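Local coordinates for protein DR2417 (Deinococcus radiodurans, PDB 4XWW) that degrades RNA from the 5' end as a metal-dependent RNase J exonuclease, with possible endonuclease activity, and probably takes part in rRNA maturation, possibly also in mRNA decay, at residues W80-G85 with G91-I96; L108-A113 with A277-A282; T389-T394 with Q417-P422. One frame throughout, in Å; residues are numbered along the deposited sequence.

The three contacts follow one another along the chain, each closing before the next opens. Contact 1 joins strand 77-82, inside the eight-stranded mixed sheet of the metallo-beta-lactamase fold, to helix 93-97 just beyond the zinc-binding loop. Contact 2, its centre about 15 Å away, bridges to the beta-CASP domain through helices 109-122 and 271-282. These two touch directly, since Thr111 of helix 109-122 packs against Leu82, His84 and Gly85, so that the zinc site lies close to the domain boundary. Contact 3 stands apart, about 31 Å from contact 1 and about 35 Å from contact 2 between centres, and belongs to helix 384-394 beside the second, seven-stranded sheet.

Contact 1: residues W80-G85 with G91-I96; sequences WILTHG and GGLPYI. With ZN (zinc ion), chain E.
His84 NE2 binds the zinc ion at 2.1 Å, just past the end of a strand whose Trp80 and Leu82 pack on Leu93 and Ile96. This is the metal-binding turn of the metallo-beta-lactamase fold: strand 77-82 runs into the HxHxDH motif, which begins at His84, and helix 93-97 folds back against the strand. His86, His153 and a water complete the coordination of this zinc, the water oxygen sitting 1.9 Å from the metal. The opposite nitrogen of the imidazole is also held, ND1 donating to Thr83 OG1 at 3.0 Å, with the acceptor only 12° out of the ring plane. A CG set between backbone N and carbonyl carbon (chi1 65°) turns the ring back to reach that hydroxyl, and a ring fastened at both nitrogens has little freedom to rotate.

Between strand and helix the contact is wholly apolar and buried. Leu82 and Leu93 meet tip to tip; both methyls of Leu82 lie against CD1 of Leu93, with CD2 3.8 Å from it. The other Leu93 methyl, CD2, leans obliquely toward the pyrrole end of Trp80, 4.2 Å from NE1. That N-H bonds to Asp47 O, which helps to set the turn of the indole, while Phe97 meets it edge-to-face. Leu93 and Ile96 lie about a turn apart on the helix, where Ile96 N bonds to Gly92 O; at the far end of the indole Ile96 CG2 comes within 3.6 Å of Trp80 CH2.

Contact 2: residues L108-A113 with A277-A282; sequences LPLTLA and AQAAQA
Van der Waals contact between Leu110 and the backbone and methyl of Ala279 joins the two helices. The CD1 branch does the touching: it lies 3.8 Å from Ala279 CB and equally far from Ala279 O, and it also approaches Ala280 N at 4.0 Å. One methyl thus rests on the peptide link between the two alanines as well as on a side chain. The extended first torsion of Leu110, with CG opposite the backbone N (chi1 177°), carries the isobutyl group across to the second helix. One turn on, Ala113 directs its CB toward the same helix but remains farther off, Ala113 CB being 4.7 Å from Ala279 CB. Ala280 turns its CB away and Ala279 presents only a methyl, consistent with the close approach of the backbones, Leu110 CA to Ala280 CA 6.7 Å.

The contact is one between domains, because helix 109-122 belongs to the metallo-beta-lactamase part and helix 271-282 to the beta-CASP domain. In this family the active site lies in the cleft between the two, and here the Leu110 side chain is about 8 Å from that of zinc-binding His84.

Polar interactions run within each domain. Leu108 occupies the N-cap position, and its O accepts from Leu112 N at 3.0 Å; the N-H of Leu110, in the first turn, is taken up by Asp157 OD2. On the beta-CASP side Ala277 O receives Gln281 N at 2.9 Å. Near the C-terminal end of that helix Ala279 O, the carbonyl touched by Leu110, accepts a bond from Thr283 OG1.

Contact 3: residues T389-T394 with Q417-P422; sequences TILNLT and QTLPRP
Leu419 reaches from the loop onto helix 384-394, where its CD1 methyl settles between Leu391 and Asn392. That methyl is 3.6 Å from Leu391 CB, and the two leucine side chains cross at about a right angle. The Asn392 side chain crosses that of Leu419 in the same way, its OD1 3.6 Å from Leu419 CB. Asn392 CG is opposite its own carbonyl carbon (chi1 -74°), and this swings the amide out from the helix toward the loop.

Pro420 comes next and touches the same oxygen, its ring carbon CD 3.6 Å from Asn392 OD1, again at about a right angle. The oxygen therefore has carbon neighbours from two consecutive residues, while a water donates a hydrogen bond to it.

At Arg421 the backbone takes over, and two waters bridge it to the helix. One accepts from Arg421 N and donates to Asn392 OD1 at 2.8 Å. The other donates to both Leu391 O, at 2.7 Å, and Arg421 O, at 2.8 Å, tying a carbonyl near the helix end to the loop main chain. The exposed Arg421 side chain brings its guanidinium near that of Arg395.

Within the helix Thr394 OG1 donates to Ile390 O at 2.6 Å, from the opposite face of the carbonyl plane to Thr394 N. Both segments lie in the metallo-hydrolase RNA specificity region, the Leu391 side chain about 10 Å from that of Asp209, the predicted proton donor. The loop closes a beta-alpha-beta crossover, leading from helix 406-417 to strand 425-426 at the edge of the seven-stranded sheet. Leu391 packs inward on Leu206 of strand 205-209 and on His412 and Ala416 of helix 406-417, while Leu393 and Thr394 rest on Val195 of helix 192-201.

Contact 1: residues W80-G85 with G91-I96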
ATOM      1  N   TRP A  80       6.417  35.654   6.201  1.00 23.73           N
ATOM      2  CA  TRP A  80       6.503  34.223   6.119  1.00 22.15           C
ATOM      3  C   TRP A  80       7.847  33.731   6.637  1.00 21.28           C
ATOM      4  O   TRP A  80       8.875  34.388   6.433  1.00 26.67           O
ATOM      5  CB  TRP A  80       6.320  33.777   4.664  1.00 23.55           C
ATOM      6  CG  TRP A  80       5.246  32.735   4.430  1.00 24.80           C
ATOM      7  CD1 TRP A  80       5.335  31.387   4.668  1.00 28.96           C
ATOM      8  CD2 TRP A  80       3.937  32.955   3.893  1.00 25.51           C
ATOM      9  NE1 TRP A  80       4.162  30.763   4.317  1.00 23.94           N
ATOM     10  CE2 TRP A  80       3.290  31.702   3.832  1.00 23.01           C
ATOM     11  CE3 TRP A  80       3.247  34.091   3.452  1.00 29.30           C
ATOM     12  CZ2 TRP A  80       1.986  31.550   3.355  1.00 26.58           C
ATOM     13  CZ3 TRP A  80       1.947  33.938   2.977  1.00 34.17           C
ATOM     14  CH2 TRP A  80       1.335  32.674   2.934  1.00 26.19           C
ATOM     15  N   ILE A  81       7.815  32.575   7.294  1.00 20.39           N
ATOM     16  CA  ILE A  81       8.991  31.811   7.679  1.00 19.54           C
ATOM     17  C   ILE A  81       9.001  30.504   6.889  1.00 23.38           C
ATOM     18  O   ILE A  81       7.991  29.800   6.868  1.00 22.31           O
ATOM     19  CB  ILE A  81       8.981  31.481   9.180  1.00 19.05           C
ATOM     20  CG1 ILE A  81       9.071  32.760  10.020  1.00 19.69           C
ATOM     21  CG2 ILE A  81      10.102  30.512   9.556  1.00 18.21           C
ATOM     22  CD1 ILE A  81       8.791  32.500  11.463  1.00 26.04           C
ATOM     23  N   LEU A  82      10.123  30.192   6.239  1.00 19.14           N
ATOM     24  CA  LEU A  82      10.268  28.913   5.533  1.00 22.30           C
ATOM     25  C   LEU A  82      11.354  28.080   6.214  1.00 25.67           C
ATOM     26  O   LEU A  82      12.528  28.465   6.190  1.00 24.92           O
ATOM     27  CB  LEU A  82      10.615  29.137   4.053  1.00 18.73           C
ATOM     28  CG  LEU A  82       9.666  30.017   3.250  1.00 19.70           C
ATOM     29  CD1 LEU A  82      10.067  29.988   1.781  1.00 23.77           C
ATOM     30  CD2 LEU A  82       8.246  29.478   3.417  1.00 25.89           C
ATOM     31  N   THR A  83      10.972  26.946   6.813  1.00 18.05           N
ATOM     32  CA  THR A  83      11.909  26.197   7.657  1.00 19.26           C
ATOM     33  C   THR A  83      12.926  25.355   6.875  1.00 23.12           C
ATOM     34  O   THR A  83      14.046  25.175   7.328  1.00 19.71           O
ATOM     35  CB  THR A  83      11.182  25.265   8.664  1.00 20.75           C
ATOM     36  OG1 THR A  83      10.378  24.294   7.967  1.00 20.01           O
ATOM     37  CG2 THR A  83      10.287  26.078   9.634  1.00 18.29           C
ATOM     38  N   HIS A  84      12.517  24.843   5.719  1.00 17.38           N
ATOM     39  CA  HIS A  84      13.400  24.039   4.863  1.00 17.27           C
ATOM     40  C   HIS A  84      12.714  23.755   3.527  1.00 18.28           C
ATOM     41  O   HIS A  84      11.517  24.000   3.371  1.00 17.41           O
ATOM     42  CB  HIS A  84      13.838  22.712   5.531  1.00 16.73           C
ATOM     43  CG  HIS A  84      12.738  21.718   5.799  1.00 15.63           C
ATOM     44  ND1 HIS A  84      11.721  21.947   6.692  1.00 15.71           N
ATOM     45  CD2 HIS A  84      12.559  20.442   5.344  1.00 19.37           C
ATOM     46  CE1 HIS A  84      10.947  20.874   6.778  1.00 14.64           C
ATOM     47  NE2 HIS A  84      11.444  19.952   5.967  1.00 17.23           N
ATOM     48  N   GLY A  85      13.480  23.252   2.565  1.00 18.99           N
ATOM     49  CA  GLY A  85      13.026  23.181   1.187  1.00 16.59           C
ATOM     50  C   GLY A  85      12.359  21.854   0.777  1.00 16.24           C
ATOM     51  O   GLY A  85      12.241  21.600  -0.422  1.00 20.96           O
ATOM     52  N   GLY A  91       6.039  23.199  -1.294  1.00 21.30           N
ATOM     53  CA  GLY A  91       5.417  22.855  -2.562  1.00 23.28           C
ATOM     54  C   GLY A  91       4.127  23.570  -2.912  1.00 20.84           C
ATOM     55  O   GLY A  91       3.755  23.641  -4.084  1.00 26.32           O
ATOM     56  N   GLY A  92       3.444  24.096  -1.904  1.00 21.01           N
ATOM     57  CA  GLY A  92       2.228  24.854  -2.135  1.00 26.08           C
ATOM     58  C   GLY A  92       2.418  26.347  -2.360  1.00 25.86           C
ATOM     59  O   GLY A  92       1.469  27.049  -2.668  1.00 27.72           O
ATOM     60  N   LEU A  93       3.641  26.842  -2.201  1.00 25.74           N
ATOM     61  CA  LEU A  93       3.872  28.288  -2.265  1.00 24.83           C
ATOM     62  C   LEU A  93       3.498  28.964  -3.608  1.00 24.56           C
ATOM     63  O   LEU A  93       2.955  30.070  -3.598  1.00 27.49           O
ATOM     64  CB  LEU A  93       5.334  28.587  -1.896  1.00 23.48           C
ATOM     65  CG  LEU A  93       5.648  28.215  -0.440  1.00 26.30           C
ATOM     66  CD1 LEU A  93       7.115  28.377  -0.091  1.00 24.80           C
ATOM     67  CD2 LEU A  93       4.783  29.031   0.533  1.00 25.40           C
ATOM     68  N   PRO A  94       3.759  28.310  -4.761  1.00 29.91           N
ATOM     69  CA  PRO A  94       3.303  28.912  -6.022  1.00 36.19           C
ATOM     70  C   PRO A  94       1.800  29.187  -6.040  1.00 31.88           C
ATOM     71  O   PRO A  94       1.352  30.243  -6.485  1.00 36.55           O
ATOM     72  CB  PRO A  94       3.659  27.844  -7.065  1.00 32.26           C
ATOM     73  CG  PRO A  94       4.780  27.106  -6.470  1.00 29.35           C
ATOM     74  CD  PRO A  94       4.517  27.065  -5.002  1.00 26.47           C
ATOM     75  N   TYR A  95       1.033  28.231  -5.529  1.00 29.29           N
ATOM     76  CA  TYR A  95      -0.420  28.353  -5.473  1.00 32.41           C
ATOM     77  C   TYR A  95      -0.878  29.375  -4.435  1.00 30.50           C
ATOM     78  O   TYR A  95      -1.779  30.172  -4.695  1.00 37.10           O
ATOM     79  CB  TYR A  95      -1.034  26.982  -5.190  1.00 30.80           C
ATOM     80  CG  TYR A  95      -0.539  25.935  -6.163  1.00 43.20           C
ATOM     81  CD1 TYR A  95       0.616  25.203  -5.899  1.00 42.63           C
ATOM     82  CD2 TYR A  95      -1.200  25.707  -7.367  1.00 43.56           C
ATOM     83  CE1 TYR A  95       1.081  24.255  -6.796  1.00 46.02           C
ATOM     84  CE2 TYR A  95      -0.739  24.763  -8.269  1.00 44.67           C
ATOM     85  CZ  TYR A  95       0.400  24.040  -7.977  1.00 46.24           C
ATOM     86  OH  TYR A  95       0.864  23.096  -8.865  1.00 52.43           O
ATOM     87  N   ILE A  96      -0.237  29.361  -3.273  1.00 30.97           N
ATOM     88  CA  ILE A  96      -0.567  30.280  -2.186  1.00 26.49           C
ATOM     89  C   ILE A  96      -0.105  31.722  -2.488  1.00 33.53           C
ATOM     90  O   ILE A  96      -0.907  32.665  -2.393  1.00 32.89           O
ATOM     91  CB  ILE A  96       0.048  29.778  -0.840  1.00 25.45           C
ATOM     92  CG1 ILE A  96      -0.535  28.407  -0.453  1.00 24.88           C
ATOM     93  CG2 ILE A  96      -0.137  30.839   0.270  1.00 38.06           C
ATOM     94  CD1 ILE A  96       0.263  27.647   0.584  1.00 24.01           C
TER
HETATM   95 ZN    ZN E 601      11.396  17.814   5.944  1.00 21.63          ZN
HETATM   96  O   HOH W   1       9.846  16.995   6.581  1.00 16.45           O

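Contact 2: residues L108-A113 with A277-A282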
ATOM      1  N   LEU A 108      16.533  29.995   4.792  1.00 21.09           N
ATOM      2  CA  LEU A 108      17.972  29.777   4.579  1.00 22.46           C
ATOM      3  C   LEU A 108      18.300  29.571   3.085  1.00 25.66           C
ATOM      4  O   LEU A 108      17.393  29.365   2.282  1.00 22.18           O
ATOM      5  CB  LEU A 108      18.444  28.606   5.444  1.00 21.13           C
ATOM      6  CG  LEU A 108      18.710  29.094   6.871  1.00 28.70           C
ATOM      7  CD1 LEU A 108      17.521  28.835   7.766  1.00 26.51           C
ATOM      8  CD2 LEU A 108      19.989  28.494   7.453  1.00 40.27           C
ATOM      9  N   PRO A 109      19.588  29.669   2.698  1.00 24.20           N
ATOM     10  CA  PRO A 109      19.889  29.760   1.259  1.00 25.58           C
ATOM     11  C   PRO A 109      19.387  28.603   0.372  1.00 22.35           C
ATOM     12  O   PRO A 109      18.879  28.901  -0.708  1.00 23.14           O
ATOM     13  CB  PRO A 109      21.419  29.815   1.234  1.00 29.76           C
ATOM     14  CG  PRO A 109      21.787  30.399   2.528  1.00 26.62           C
ATOM     15  CD  PRO A 109      20.804  29.857   3.511  1.00 24.10           C
ATOM     16  N   LEU A 110      19.533  27.341   0.771  1.00 22.48           N
ATOM     17  CA  LEU A 110      19.054  26.261  -0.099  1.00 24.77           C
ATOM     18  C   LEU A 110      17.533  26.334  -0.212  1.00 20.43           C
ATOM     19  O   LEU A 110      16.966  26.143  -1.288  1.00 20.87           O
ATOM     20  CB  LEU A 110      19.484  24.877   0.421  1.00 19.89           C
ATOM     21  CG  LEU A 110      18.974  23.680  -0.392  1.00 20.50           C
ATOM     22  CD1 LEU A 110      19.468  23.759  -1.859  1.00 21.29           C
ATOM     23  CD2 LEU A 110      19.419  22.386   0.279  1.00 21.93           C
ATOM     24  N   THR A 111      16.879  26.646   0.904  1.00 20.59           N
ATOM     25  CA  THR A 111      15.425  26.795   0.914  1.00 24.77           C
ATOM     26  C   THR A 111      14.994  27.839  -0.109  1.00 21.80           C
ATOM     27  O   THR A 111      14.154  27.576  -0.971  1.00 22.83           O
ATOM     28  CB  THR A 111      14.915  27.193   2.311  1.00 22.68           C
ATOM     29  OG1 THR A 111      15.387  26.237   3.269  1.00 24.78           O
ATOM     30  CG2 THR A 111      13.394  27.217   2.337  1.00 21.43           C
ATOM     31  N   LEU A 112      15.620  29.010  -0.080  1.00 20.16           N
ATOM     32  CA  LEU A 112      15.240  30.051  -1.022  1.00 23.88           C
ATOM     33  C   LEU A 112      15.609  29.704  -2.463  1.00 23.05           C
ATOM     34  O   LEU A 112      14.898  30.088  -3.396  1.00 22.91           O
ATOM     35  CB  LEU A 112      15.881  31.402  -0.621  1.00 21.65           C
ATOM     36  CG  LEU A 112      15.470  31.921   0.764  1.00 21.26           C
ATOM     37  CD1 LEU A 112      15.997  33.362   0.977  1.00 22.62           C
ATOM     38  CD2 LEU A 112      13.970  31.937   0.917  1.00 26.79           C
ATOM     39  N   ALA A 113      16.725  29.006  -2.659  1.00 21.43           N
ATOM     40  CA  ALA A 113      17.120  28.650  -4.018  1.00 25.24           C
ATOM     41  C   ALA A 113      16.058  27.727  -4.641  1.00 26.76           C
ATOM     42  O   ALA A 113      15.667  27.900  -5.805  1.00 29.89           O
ATOM     43  CB  ALA A 113      18.489  27.992  -4.030  1.00 21.84           C
ATOM     44  N   ALA A 277      21.043  18.700  -7.274  1.00 28.42           N
ATOM     45  CA  ALA A 277      22.498  18.790  -7.270  1.00 29.01           C
ATOM     46  C   ALA A 277      22.923  20.216  -7.644  1.00 32.72           C
ATOM     47  O   ALA A 277      23.871  20.772  -7.076  1.00 29.82           O
ATOM     48  CB  ALA A 277      23.113  17.776  -8.228  1.00 28.83           C
ATOM     49  N   GLN A 278      22.200  20.802  -8.595  1.00 26.18           N
ATOM     50  CA  GLN A 278      22.490  22.159  -9.037  1.00 28.42           C
ATOM     51  C   GLN A 278      22.289  23.149  -7.904  1.00 25.58           C
ATOM     52  O   GLN A 278      23.160  23.972  -7.643  1.00 30.88           O
ATOM     53  CB  GLN A 278      21.616  22.545 -10.226  1.00 36.80           C
ATOM     54  CG  GLN A 278      22.160  22.081 -11.554  1.00 47.13           C
ATOM     55  CD  GLN A 278      21.253  22.457 -12.707  1.00 63.30           C
ATOM     56  OE1 GLN A 278      20.281  23.195 -12.533  1.00 72.19           O
ATOM     57  NE2 GLN A 278      21.563  21.948 -13.896  1.00 60.53           N
ATOM     58  N   ALA A 279      21.143  23.049  -7.233  1.00 27.47           N
ATOM     59  CA  ALA A 279      20.819  23.917  -6.109  1.00 29.19           C
ATOM     60  C   ALA A 279      21.780  23.712  -4.940  1.00 28.46           C
ATOM     61  O   ALA A 279      22.212  24.684  -4.324  1.00 27.12           O
ATOM     62  CB  ALA A 279      19.375  23.681  -5.655  1.00 28.43           C
ATOM     63  N   ALA A 280      22.095  22.453  -4.627  1.00 22.81           N
ATOM     64  CA  ALA A 280      23.022  22.151  -3.536  1.00 23.66           C
ATOM     65  C   ALA A 280      24.422  22.702  -3.841  1.00 24.73           C
ATOM     66  O   ALA A 280      25.081  23.238  -2.960  1.00 23.20           O
ATOM     67  CB  ALA A 280      23.087  20.659  -3.279  1.00 25.36           C
ATOM     68  N   GLN A 281      24.878  22.559  -5.080  1.00 25.93           N
ATOM     69  CA  GLN A 281      26.205  23.090  -5.418  1.00 22.22           C
ATOM     70  C   GLN A 281      26.221  24.612  -5.375  1.00 31.05           C
ATOM     71  O   GLN A 281      27.182  25.213  -4.876  1.00 27.23           O
ATOM     72  CB  GLN A 281      26.651  22.588  -6.793  1.00 27.78           C
ATOM     73  CG  GLN A 281      27.036  21.105  -6.819  1.00 31.96           C
ATOM     74  CD  GLN A 281      27.609  20.687  -8.160  1.00 33.96           C
ATOM     75  OE1 GLN A 281      26.875  20.346  -9.077  1.00 40.05           O
ATOM     76  NE2 GLN A 281      28.921  20.740  -8.285  1.00 42.12           N
ATOM     77  N   ALA A 282      25.152  25.240  -5.863  1.00 25.13           N
ATOM     78  CA  ALA A 282      25.090  26.706  -5.877  1.00 27.44           C
ATOM     79  C   ALA A 282      25.095  27.301  -4.472  1.00 24.47           C
ATOM     80  O   ALA A 282      25.490  28.452  -4.291  1.00 27.73           O
ATOM     81  CB  ALA A 282      23.861  27.186  -6.637  1.00 30.43           C
TER

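Contact 3: residues T389-T394 with Q417-P422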
ATOM      1  N   THR A 389      14.593  14.050  24.272  1.00 22.25           N
ATOM      2  CA  THR A 389      15.666  14.991  24.523  1.00 19.38           C
ATOM      3  C   THR A 389      15.153  16.430  24.377  1.00 21.97           C
ATOM      4  O   THR A 389      15.393  17.287  25.236  1.00 21.56           O
ATOM      5  CB  THR A 389      16.849  14.752  23.574  1.00 22.97           C
ATOM      6  OG1 THR A 389      17.554  13.579  23.995  1.00 25.29           O
ATOM      7  CG2 THR A 389      17.820  15.941  23.601  1.00 24.28           C
ATOM      8  N   ILE A 390      14.400  16.680  23.312  1.00 18.78           N
ATOM      9  CA  ILE A 390      13.835  18.006  23.102  1.00 21.50           C
ATOM     10  C   ILE A 390      12.827  18.394  24.189  1.00 20.48           C
ATOM     11  O   ILE A 390      12.866  19.515  24.727  1.00 19.87           O
ATOM     12  CB  ILE A 390      13.171  18.106  21.730  1.00 22.89           C
ATOM     13  CG1 ILE A 390      14.210  17.811  20.631  1.00 20.13           C
ATOM     14  CG2 ILE A 390      12.490  19.503  21.574  1.00 21.22           C
ATOM     15  CD1 ILE A 390      15.463  18.691  20.721  1.00 27.56           C
ATOM     16  N   LEU A 391      11.922  17.475  24.516  1.00 19.31           N
ATOM     17  CA  LEU A 391      10.962  17.709  25.594  1.00 20.19           C
ATOM     18  C   LEU A 391      11.668  17.960  26.926  1.00 21.36           C
ATOM     19  O   LEU A 391      11.249  18.827  27.683  1.00 20.94           O
ATOM     20  CB  LEU A 391       9.985  16.519  25.710  1.00 20.89           C
ATOM     21  CG  LEU A 391       8.851  16.510  24.675  1.00 20.45           C
ATOM     22  CD1 LEU A 391       8.411  15.104  24.329  1.00 22.72           C
ATOM     23  CD2 LEU A 391       7.661  17.316  25.195  1.00 24.09           C
ATOM     24  N   ASN A 392      12.752  17.240  27.204  1.00 22.68           N
ATOM     25  CA  ASN A 392      13.473  17.422  28.469  1.00 20.25           C
ATOM     26  C   ASN A 392      14.266  18.728  28.514  1.00 21.44           C
ATOM     27  O   ASN A 392      14.392  19.347  29.569  1.00 25.15           O
ATOM     28  CB  ASN A 392      14.428  16.244  28.732  1.00 18.73           C
ATOM     29  CG  ASN A 392      13.705  14.965  29.167  1.00 26.98           C
ATOM     30  OD1 ASN A 392      12.629  15.010  29.769  1.00 28.39           O
ATOM     31  ND2 ASN A 392      14.305  13.821  28.862  1.00 27.10           N
ATOM     32  N   LEU A 393      14.807  19.131  27.372  1.00 19.47           N
ATOM     33  CA  LEU A 393      15.604  20.351  27.299  1.00 19.49           C
ATOM     34  C   LEU A 393      14.735  21.613  27.351  1.00 23.45           C
ATOM     35  O   LEU A 393      15.123  22.617  27.947  1.00 23.45           O
ATOM     36  CB  LEU A 393      16.442  20.345  26.017  1.00 19.79           C
ATOM     37  CG  LEU A 393      17.679  19.455  26.002  1.00 17.13           C
ATOM     38  CD1 LEU A 393      18.333  19.526  24.636  1.00 22.04           C
ATOM     39  CD2 LEU A 393      18.686  19.924  27.088  1.00 27.04           C
ATOM     40  N   THR A 394      13.569  21.560  26.708  1.00 22.56           N
ATOM     41  CA  THR A 394      12.704  22.739  26.616  1.00 24.19           C
ATOM     42  C   THR A 394      11.768  22.899  27.809  1.00 24.31           C
ATOM     43  O   THR A 394      11.360  24.032  28.126  1.00 22.67           O
ATOM     44  CB  THR A 394      11.871  22.739  25.334  1.00 21.41           C
ATOM     45  OG1 THR A 394      11.188  21.490  25.210  1.00 27.91           O
ATOM     46  CG2 THR A 394      12.766  22.956  24.126  1.00 22.20           C
ATOM     47  N   GLN A 417       4.394  12.281  28.612  1.00 26.85           N
ATOM     48  CA  GLN A 417       3.872  11.968  29.943  1.00 28.44           C
ATOM     49  C   GLN A 417       4.796  11.082  30.776  1.00 23.92           C
ATOM     50  O   GLN A 417       4.639  11.012  31.995  1.00 22.92           O
ATOM     51  CB  GLN A 417       2.495  11.308  29.823  1.00 29.94           C
ATOM     52  CG  GLN A 417       1.388  12.264  29.428  1.00 30.42           C
ATOM     53  CD  GLN A 417       1.304  13.444  30.370  1.00 40.62           C
ATOM     54  OE1 GLN A 417       1.311  13.281  31.589  1.00 50.37           O
ATOM     55  NE2 GLN A 417       1.243  14.642  29.812  1.00 42.63           N
ATOM     56  N   THR A 418       5.756  10.424  30.127  1.00 29.97           N
ATOM     57  CA  THR A 418       6.646   9.470  30.809  1.00 31.31           C
ATOM     58  C   THR A 418       7.900  10.154  31.356  1.00 28.62           C
ATOM     59  O   THR A 418       8.651   9.548  32.123  1.00 29.22           O
ATOM     60  CB  THR A 418       7.101   8.299  29.877  1.00 23.73           C
ATOM     61  OG1 THR A 418       8.008   8.786  28.882  1.00 24.93           O
ATOM     62  CG2 THR A 418       5.904   7.573  29.211  1.00 28.04           C
ATOM     63  N   LEU A 419       8.113  11.406  30.958  1.00 25.55           N
ATOM     64  CA  LEU A 419       9.332  12.167  31.290  1.00 27.13           C
ATOM     65  C   LEU A 419       9.275  12.870  32.644  1.00 31.95           C
ATOM     66  O   LEU A 419       8.200  12.996  33.237  1.00 29.03           O
ATOM     67  CB  LEU A 419       9.612  13.174  30.171  1.00 23.17           C
ATOM     68  CG  LEU A 419       9.662  12.488  28.800  1.00 24.32           C
ATOM     69  CD1 LEU A 419       9.980  13.491  27.689  1.00 26.56           C
ATOM     70  CD2 LEU A 419      10.649  11.306  28.777  1.00 25.19           C
ATOM     71  N   PRO A 420      10.438  13.330  33.157  1.00 34.15           N
ATOM     72  CA  PRO A 420      10.429  13.894  34.517  1.00 35.76           C
ATOM     73  C   PRO A 420       9.534  15.129  34.703  1.00 26.54           C
ATOM     74  O   PRO A 420       9.013  15.312  35.797  1.00 30.69           O
ATOM     75  CB  PRO A 420      11.898  14.255  34.753  1.00 31.23           C
ATOM     76  CG  PRO A 420      12.659  13.296  33.900  1.00 32.80           C
ATOM     77  CD  PRO A 420      11.810  13.080  32.670  1.00 30.11           C
ATOM     78  N   ARG A 421       9.360  15.951  33.673  1.00 30.41           N
ATOM     79  CA  ARG A 421       8.549  17.165  33.800  1.00 35.80           C
ATOM     80  C   ARG A 421       7.609  17.323  32.622  1.00 31.68           C
ATOM     81  O   ARG A 421       7.847  18.145  31.739  1.00 28.31           O
ATOM     82  CB  ARG A 421       9.429  18.408  33.914  1.00 33.64           C
ATOM     83  CG  ARG A 421      10.363  18.386  35.115  1.00 40.58           C
ATOM     84  CD  ARG A 421      10.581  19.790  35.651  1.00 55.52           C
ATOM     85  NE  ARG A 421      11.994  20.145  35.724  1.00 61.70           N
ATOM     86  CZ  ARG A 421      12.446  21.389  35.619  1.00 69.79           C
ATOM     87  NH1 ARG A 421      11.595  22.389  35.428  1.00 66.66           N
ATOM     88  NH2 ARG A 421      13.748  21.636  35.697  1.00 71.02           N
ATOM     89  N   PRO A 422       6.522  16.544  32.618  1.00 28.46           N
ATOM     90  CA  PRO A 422       5.549  16.587  31.522  1.00 27.21           C
ATOM     91  C   PRO A 422       4.959  17.978  31.386  1.00 35.43           C
ATOM     92  O   PRO A 422       4.929  18.721  32.371  1.00 32.46           O
ATOM     93  CB  PRO A 422       4.472  15.584  31.961  1.00 31.81           C
ATOM     94  CG  PRO A 422       5.126  14.752  33.014  1.00 34.16           C
ATOM     95  CD  PRO A 422       6.091  15.646  33.699  1.00 31.08           C
TER
HETATM   96  O   HOH W   2       9.360  17.909  29.342  1.00 37.30           O
HETATM   97  O   HOH W   3      10.959  16.570  31.324  1.00 33.47           O